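Local coordinates for protein tRNA (uracil(54)-C(5))-methyltransferase (Pyrococcus abyssi, PDB 2JJQ) that methylates C5 of uridine 54 in tRNA, using S-adenosyl-L-methionine as methyl donor and releasing S-adenosyl-L-homocysteine, at residues K106-K109 and R110-F114; V359-R363 and A364-P368; Y384-N388 and P389-A393. All blocks are in the same frame, centred on the assembly; numbering follows the deposited sequence.

Contact 1 of 3, residues K106-K109 and R110-F114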
# COMPACT_ATOMS: atom_id res chain seq x y z
N LYS A 106 9.00 13.01 13.49
CA LYS A 106 8.31 13.88 14.45
C LYS A 106 6.89 13.38 14.76
O LYS A 106 6.47 13.31 15.93
CB LYS A 106 8.28 15.29 13.88
CG LYS A 106 9.63 16.03 13.97
CD LYS A 106 9.50 17.39 13.26
CE LYS A 106 10.82 18.21 13.19
NZ LYS A 106 11.63 18.21 14.47
N LYS A 107 6.16 13.00 13.71
CA LYS A 107 4.82 12.42 13.87
C LYS A 107 4.79 11.18 14.76
O LYS A 107 3.96 11.08 15.68
CB LYS A 107 4.24 12.10 12.49
CG LYS A 107 2.86 11.49 12.57
CD LYS A 107 2.38 11.32 11.13
CE LYS A 107 1.19 10.43 11.04
NZ LYS A 107 0.75 10.27 9.58
N LEU A 108 5.73 10.24 14.52
CA LEU A 108 5.80 9.02 15.33
C LEU A 108 6.14 9.33 16.78
O LEU A 108 5.58 8.71 17.70
CB LEU A 108 6.85 8.02 14.78
CG LEU A 108 6.36 7.38 13.46
CD1 LEU A 108 7.52 6.60 12.82
CD2 LEU A 108 5.12 6.48 13.74
N LYS A 109 7.09 10.21 16.98
CA LYS A 109 7.45 10.60 18.36
C LYS A 109 6.24 11.20 19.07
O LYS A 109 5.97 10.86 20.21
CB LYS A 109 8.62 11.59 18.36
CG LYS A 109 9.09 11.94 19.79
CD LYS A 109 10.43 12.71 19.74
CE LYS A 109 10.26 14.13 19.22
NZ LYS A 109 11.62 14.79 19.02
N ARG A 110 5.48 12.08 18.40
CA ARG A 110 4.20 12.64 18.96
C ARG A 110 3.19 11.58 19.37
O ARG A 110 2.60 11.63 20.46
CB ARG A 110 3.46 13.53 17.92
CG ARG A 110 4.24 14.78 17.41
CD ARG A 110 3.36 15.89 16.81
NE ARG A 110 2.89 15.63 15.45
CZ ARG A 110 3.54 16.00 14.35
NH1 ARG A 110 4.72 16.62 14.47
NH2 ARG A 110 3.02 15.78 13.13
N ILE A 111 2.97 10.60 18.48
CA ILE A 111 1.98 9.55 18.71
C ILE A 111 2.41 8.49 19.74
O ILE A 111 1.63 8.10 20.60
CB ILE A 111 1.61 8.90 17.35
CG1 ILE A 111 0.87 9.94 16.47
CG2 ILE A 111 0.82 7.55 17.55
CD1 ILE A 111 0.73 9.51 14.95
N LEU A 112 3.64 8.02 19.61
CA LEU A 112 4.13 6.91 20.42
C LEU A 112 4.81 7.37 21.72
O LEU A 112 4.96 6.57 22.62
CB LEU A 112 5.20 6.20 19.65
CG LEU A 112 4.83 5.00 18.75
CD1 LEU A 112 3.38 4.77 18.59
CD2 LEU A 112 5.62 4.99 17.44
N GLY A 113 5.35 8.59 21.74
CA GLY A 113 5.98 9.10 22.98
C GLY A 113 7.48 9.08 23.03
O GLY A 113 8.08 9.50 24.03
N PHE A 114 8.13 8.64 21.96
CA PHE A 114 9.62 8.52 21.97
C PHE A 114 10.14 8.44 20.56
O PHE A 114 9.36 8.19 19.64
CB PHE A 114 10.06 7.29 22.75
CG PHE A 114 9.42 6.04 22.28
CD1 PHE A 114 8.25 5.58 22.85
CD2 PHE A 114 10.02 5.28 21.28
CE1 PHE A 114 7.65 4.43 22.41
CE2 PHE A 114 9.40 4.09 20.85
CZ PHE A 114 8.24 3.68 21.42
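R110 folds its side chain back over the preceding turn of the helix and lays its guanidinium flat on the backbone of K107, whose CA sits 3.8 Å above the plane, over its centre. The contact is the C-terminal end of helix 97-112, closed by a glycine. With R110 CG anti to its carbonyl carbon (chi1 -60°), that atom passes 3.1 Å from K106 O; a later bend at chi3 brings the guanidinium back over K107, and NH1 and NH2 reach CB of K106 and of K107. NH2 also forms a salt bridge with D30, and K107 NZ is hydrogen-bonded to the backbone O of D30 and of P416, so both cations converge on D30, the lysine bridging from it to P416, while staying well apart from each other.

On the next strip of the helix, K107 and I111 run side by side, the aliphatic part of the lysine lying along the isoleucine with K107 CG 3.8 Å from I111 CD1. L108 and L112 repeat the pattern one residue on, their CD2 atoms 4.0 Å apart. Both leucines continue onto L420, while P389 of helix 389-398 packs against L108 and I111; this side of the helix therefore faces the catalytic domain.

Four i-to-i+4 backbone bonds span the two segments. Those from R110, I111 and L112 are fairly straight, whereas the last, G113 N to K109 O, bends to 142° at the hydrogen as the helix unwinds. G113, with positive phi (102°), is the first residue to leave helical geometry, and its lack of a CB relieves the preceding carbonyl. Past it, the F114 ring turns back so that L112 CB lies over one face, offset toward the rim, and F114 O accepts a CA-H...O contact from K109 CA at 3.3 Å.

Contact 2 of 3, residues V359-R363 and A364-P368. With SAH (S-adenosyl-L-homocysteine), chain B.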
# COMPACT_ATOMS: atom_id res chain seq x y z
N VAL A 359 1.80 -10.17 14.21
CA VAL A 359 0.45 -9.68 13.85
C VAL A 359 0.55 -8.49 12.92
O VAL A 359 1.32 -7.59 13.18
CB VAL A 359 -0.39 -9.31 15.10
CG1 VAL A 359 -0.71 -10.60 15.92
CG2 VAL A 359 0.28 -8.27 15.96
N ASP A 360 -0.25 -8.48 11.85
CA ASP A 360 -0.26 -7.38 10.89
C ASP A 360 -1.73 -7.06 10.66
O ASP A 360 -2.25 -7.36 9.61
CB ASP A 360 0.40 -7.83 9.56
CG ASP A 360 0.71 -6.66 8.62
OD1 ASP A 360 0.33 -5.53 8.97
OD2 ASP A 360 1.29 -6.92 7.52
N PRO A 361 -2.41 -6.52 11.67
CA PRO A 361 -3.86 -6.44 11.61
C PRO A 361 -4.40 -5.46 10.60
O PRO A 361 -3.63 -4.65 10.08
CB PRO A 361 -4.24 -5.95 13.03
CG PRO A 361 -3.04 -5.22 13.55
CD PRO A 361 -1.86 -6.02 12.94
N PRO A 362 -5.71 -5.57 10.29
CA PRO A 362 -6.40 -4.59 9.46
C PRO A 362 -6.52 -3.27 10.24
O PRO A 362 -6.03 -3.16 11.37
CB PRO A 362 -7.79 -5.21 9.26
CG PRO A 362 -8.02 -6.01 10.44
CD PRO A 362 -6.63 -6.63 10.77
N ARG A 363 -7.18 -2.29 9.64
CA ARG A 363 -7.38 -0.98 10.27
C ARG A 363 -8.01 -1.02 11.69
O ARG A 363 -7.71 -0.18 12.52
CB ARG A 363 -8.22 -0.09 9.33
CG ARG A 363 -7.38 0.56 8.21
CD ARG A 363 -8.26 1.39 7.26
NE ARG A 363 -7.53 2.49 6.64
CZ ARG A 363 -7.15 2.53 5.36
NH1 ARG A 363 -7.40 1.51 4.54
NH2 ARG A 363 -6.51 3.60 4.89
N ALA A 364 -8.89 -1.97 11.93
CA ALA A 364 -9.56 -2.12 13.23
C ALA A 364 -8.60 -2.48 14.36
O ALA A 364 -8.95 -2.37 15.56
CB ALA A 364 -10.66 -3.18 13.14
N GLY A 365 -7.40 -2.95 14.00
CA GLY A 365 -6.44 -3.39 15.00
C GLY A 365 -6.74 -4.80 15.46
O GLY A 365 -7.55 -5.49 14.86
N LEU A 366 -6.11 -5.23 16.54
CA LEU A 366 -6.26 -6.59 17.03
C LEU A 366 -7.63 -6.80 17.69
O LEU A 366 -8.00 -6.01 18.55
CB LEU A 366 -5.20 -6.87 18.10
CG LEU A 366 -3.73 -6.71 17.65
CD1 LEU A 366 -2.88 -7.02 18.85
CD2 LEU A 366 -3.44 -7.70 16.53
N HIS A 367 -8.36 -7.83 17.32
CA HIS A 367 -9.61 -8.14 18.05
C HIS A 367 -9.31 -8.28 19.55
O HIS A 367 -8.35 -8.94 19.94
CB HIS A 367 -10.19 -9.45 17.60
CG HIS A 367 -11.62 -9.64 18.02
ND1 HIS A 367 -11.97 -9.90 19.33
CD2 HIS A 367 -12.77 -9.59 17.32
CE1 HIS A 367 -13.29 -10.02 19.41
NE2 HIS A 367 -13.80 -9.81 18.21
N PRO A 368 -10.16 -7.67 20.42
CA PRO A 368 -10.01 -7.85 21.88
C PRO A 368 -9.82 -9.28 22.37
O PRO A 368 -9.03 -9.52 23.30
CB PRO A 368 -11.32 -7.23 22.42
CG PRO A 368 -11.56 -6.07 21.44
CD PRO A 368 -11.24 -6.71 20.08
N SAH B . 0.80 -9.55 6.41
CA SAH B . -0.02 -9.35 5.17
CB SAH B . -0.85 -8.07 5.26
CG SAH B . -1.90 -8.12 6.35
SD SAH B . -3.18 -6.93 5.90
C SAH B . 0.92 -9.21 4.00
O SAH B . 0.54 -9.21 2.82
OXT SAH B . 2.11 -9.05 4.23
C5' SAH B . -4.35 -7.36 7.16
C4' SAH B . -4.95 -8.75 6.89
O4' SAH B . -6.03 -9.07 7.80
C3' SAH B . -5.54 -8.92 5.49
O3' SAH B . -4.81 -9.96 4.80
C2' SAH B . -7.03 -9.29 5.75
O2' SAH B . -7.59 -10.26 4.86
C1' SAH B . -7.00 -9.89 7.13
N9 SAH B . -8.15 -9.68 8.00
C8 SAH B . -8.95 -8.59 8.08
N7 SAH B . -9.82 -8.75 9.11
C5 SAH B . -9.55 -9.93 9.71
C6 SAH B . -10.07 -10.70 10.85
N6 SAH B . -11.11 -10.17 11.55
N1 SAH B . -9.47 -11.91 11.13
C2 SAH B . -8.44 -12.40 10.40
N3 SAH B . -7.94 -11.74 9.35
C4 SAH B . -8.44 -10.53 8.98
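The chain leaves strand 356-359 and doubles back through a type I beta turn, P362 to G365, closed by a 3.0 Å hydrogen bond from G365 N to P362 O. The donor stands well above the plane of that carbonyl, 47° out of it. This is the DPPR loop of the RNA m5U methyltransferases, at the edge of the cofactor pocket of a class I methyltransferase fold. G365, with phi positive at 82°, lets the chain straighten out of the turn.

Across the turn the contacts are apolar. L366 sends CD2 between two residues: it meets V359 CB at 3.7 Å, the two side chains crossing at about a right angle, and P361 CG at 3.9 Å. P361 CB also lies against the carbonyl carbon of G365. Y384 of the neighbouring strand and Y298 extend this cluster, both touching P361 and L366.

The loop's other side serves the S-adenosyl-L-homocysteine. In D360, CG stands anti to the backbone N (chi1 -167°), which brings OD2 to the ligand amine N, from which it accepts a hydrogen bond at 2.9 Å. P362 borders the adenine instead, its CG 3.5 Å from N7 and 3.6 Å from C8, while CD approaches the ribose O4'. Proline and aspartate thus meet separate parts of one ligand.

The turn and the residue after it are held from helix 389-398: A364 O accepts from R394 NH2, and L366 N donates to D395 OD2. H367 occupies the N-cap position of helix 368-377, where its ring nitrogen ND1 accepts a hydrogen bond from the backbone N of R369.

Contact 3 of 3, residues Y384-N388 and P389-A393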
# COMPACT_ATOMS: atom_id res chain seq x y z
N TYR A 384 4.67 -6.81 15.93
CA TYR A 384 3.46 -6.14 15.52
C TYR A 384 3.86 -5.21 14.37
O TYR A 384 4.73 -4.35 14.53
CB TYR A 384 2.90 -5.36 16.71
CG TYR A 384 1.48 -4.77 16.56
CD1 TYR A 384 0.59 -4.76 17.65
CD2 TYR A 384 1.03 -4.26 15.35
CE1 TYR A 384 -0.72 -4.19 17.56
CE2 TYR A 384 -0.27 -3.66 15.25
CZ TYR A 384 -1.13 -3.67 16.36
OH TYR A 384 -2.39 -3.10 16.22
N VAL A 385 3.28 -5.42 13.19
CA VAL A 385 3.51 -4.58 12.02
C VAL A 385 2.25 -3.78 11.77
O VAL A 385 1.15 -4.33 11.80
CB VAL A 385 3.79 -5.51 10.80
CG1 VAL A 385 3.95 -4.73 9.52
CG2 VAL A 385 5.03 -6.36 11.09
N SER A 386 2.40 -2.47 11.53
CA SER A 386 1.23 -1.59 11.46
C SER A 386 1.55 -0.37 10.63
O SER A 386 2.60 0.24 10.83
CB SER A 386 0.86 -1.09 12.87
OG SER A 386 -0.28 -0.22 12.87
N CYS A 387 0.65 0.04 9.74
CA CYS A 387 0.80 1.41 9.16
C CYS A 387 -0.20 2.39 9.83
O CYS A 387 -0.43 3.48 9.34
CB CYS A 387 0.64 1.41 7.62
SG CYS A 387 -1.00 1.04 7.14
N ASN A 388 -0.75 2.00 10.99
CA ASN A 388 -1.66 2.88 11.75
C ASN A 388 -1.08 3.09 13.15
O ASN A 388 -1.45 2.38 14.08
CB ASN A 388 -3.04 2.21 11.83
CG ASN A 388 -3.66 1.92 10.43
OD1 ASN A 388 -3.96 2.85 9.68
ND2 ASN A 388 -3.85 0.62 10.09
N PRO A 389 -0.16 4.05 13.30
CA PRO A 389 0.51 4.26 14.59
C PRO A 389 -0.45 4.41 15.80
O PRO A 389 -0.14 3.92 16.89
CB PRO A 389 1.27 5.57 14.35
CG PRO A 389 1.67 5.47 12.87
CD PRO A 389 0.43 4.89 12.23
N GLU A 390 -1.55 5.13 15.62
CA GLU A 390 -2.45 5.33 16.73
C GLU A 390 -3.12 4.05 17.18
O GLU A 390 -3.33 3.86 18.38
CB GLU A 390 -3.48 6.44 16.39
CG GLU A 390 -2.81 7.80 16.29
CD GLU A 390 -3.78 8.96 16.14
OE1 GLU A 390 -4.93 8.76 15.66
OE2 GLU A 390 -3.35 10.10 16.49
N THR A 391 -3.49 3.18 16.23
CA THR A 391 -4.08 1.87 16.58
C THR A 391 -3.04 0.97 17.23
O THR A 391 -3.34 0.29 18.21
CB THR A 391 -4.75 1.17 15.38
OG1 THR A 391 -3.73 0.67 14.52
CG2 THR A 391 -5.47 2.16 14.60
N PHE A 392 -1.82 0.97 16.69
CA PHE A 392 -0.73 0.24 17.33
C PHE A 392 -0.58 0.69 18.80
O PHE A 392 -0.47 -0.13 19.72
CB PHE A 392 0.59 0.51 16.62
CG PHE A 392 1.77 0.04 17.40
CD1 PHE A 392 2.01 -1.34 17.54
CD2 PHE A 392 2.64 0.95 18.01
CE1 PHE A 392 3.13 -1.78 18.28
CE2 PHE A 392 3.70 0.52 18.74
CZ PHE A 392 3.97 -0.84 18.87
N ALA A 393 -0.54 2.00 19.01
CA ALA A 393 -0.32 2.55 20.35
C ALA A 393 -1.40 2.10 21.32
O ALA A 393 -1.12 1.78 22.48
CB ALA A 393 -0.25 4.10 20.30
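Aromatic packing joins Y384, on strand 381-386, to F392, on helix 389-398, in an edge-to-face (T-shaped) pair: the ring planes stand at 90° with centroids 5.0 Å apart. F392 presents its edge, and CD1 hangs over the middle of the tyrosine ring, 3.6 Å from Y384 CG. The rings come to each other from strand and helix and overlap edge on face. Y384 OH is hydrogen-bonded to D395 one turn further along the helix, which fixes the phenol at its far end. F392 also packs on L420 and A422 of the adjacent strand.

Hydrogen bonds shape the tight connection between strand and helix. S386 OG accepts from N388 N at 2.9 Å, forming an ST turn round C387. N388, in the N-cap position, works through its backbone O, which takes two donors: F392 N at 3.0 Å, with a nearly straight N-H...O of 175°, and T391 OG1 at 2.9 Å, lying in the carbonyl plane on a lone pair. The threonine's chi1 of 74° tucks OG1 back against the main chain, within reach of N388 O.

Van der Waals contacts fill in round these bonds. T391 CG2 lies 3.7 Å from N388 CB, and the F392 CB methylene rests on the S386 OG hydroxyl at 3.9 Å. P389 begins the helix.

C387 is the predicted nucleophile of uracil methylation, and its side chain touches E419, the predicted proton acceptor. Its CB leaves the backbone away from the helix, while the ST turn and the N388 carbonyl, which accepts two hydrogen bonds, tie down the neighbouring backbone, consistent with a thiol held in a defined position for attack on the base.

In the fold
From the N terminus, contact 1 comes first, at the C-terminal end of helix 97-112, just before strand 117-119 at one edge of the large sheet. Contact 2 follows much later, closing the loop between strand 356-359 and helix 368-377, and contact 3 closes the next strand-to-helix connection, from strand 381-386 into helix 389-398. The three follow in series; none nests within or crosses another. Contacts 2 and 3 are neighbours in the large sheet, where V359 O and V385 N probably hydrogen-bond, setting the cofactor loop beside the predicted nucleophile. Contact 1 touches contact 3 but not contact 2; helix 97-112 lies beside helix 389-398, and both pack on strands 403-409 and 419-424.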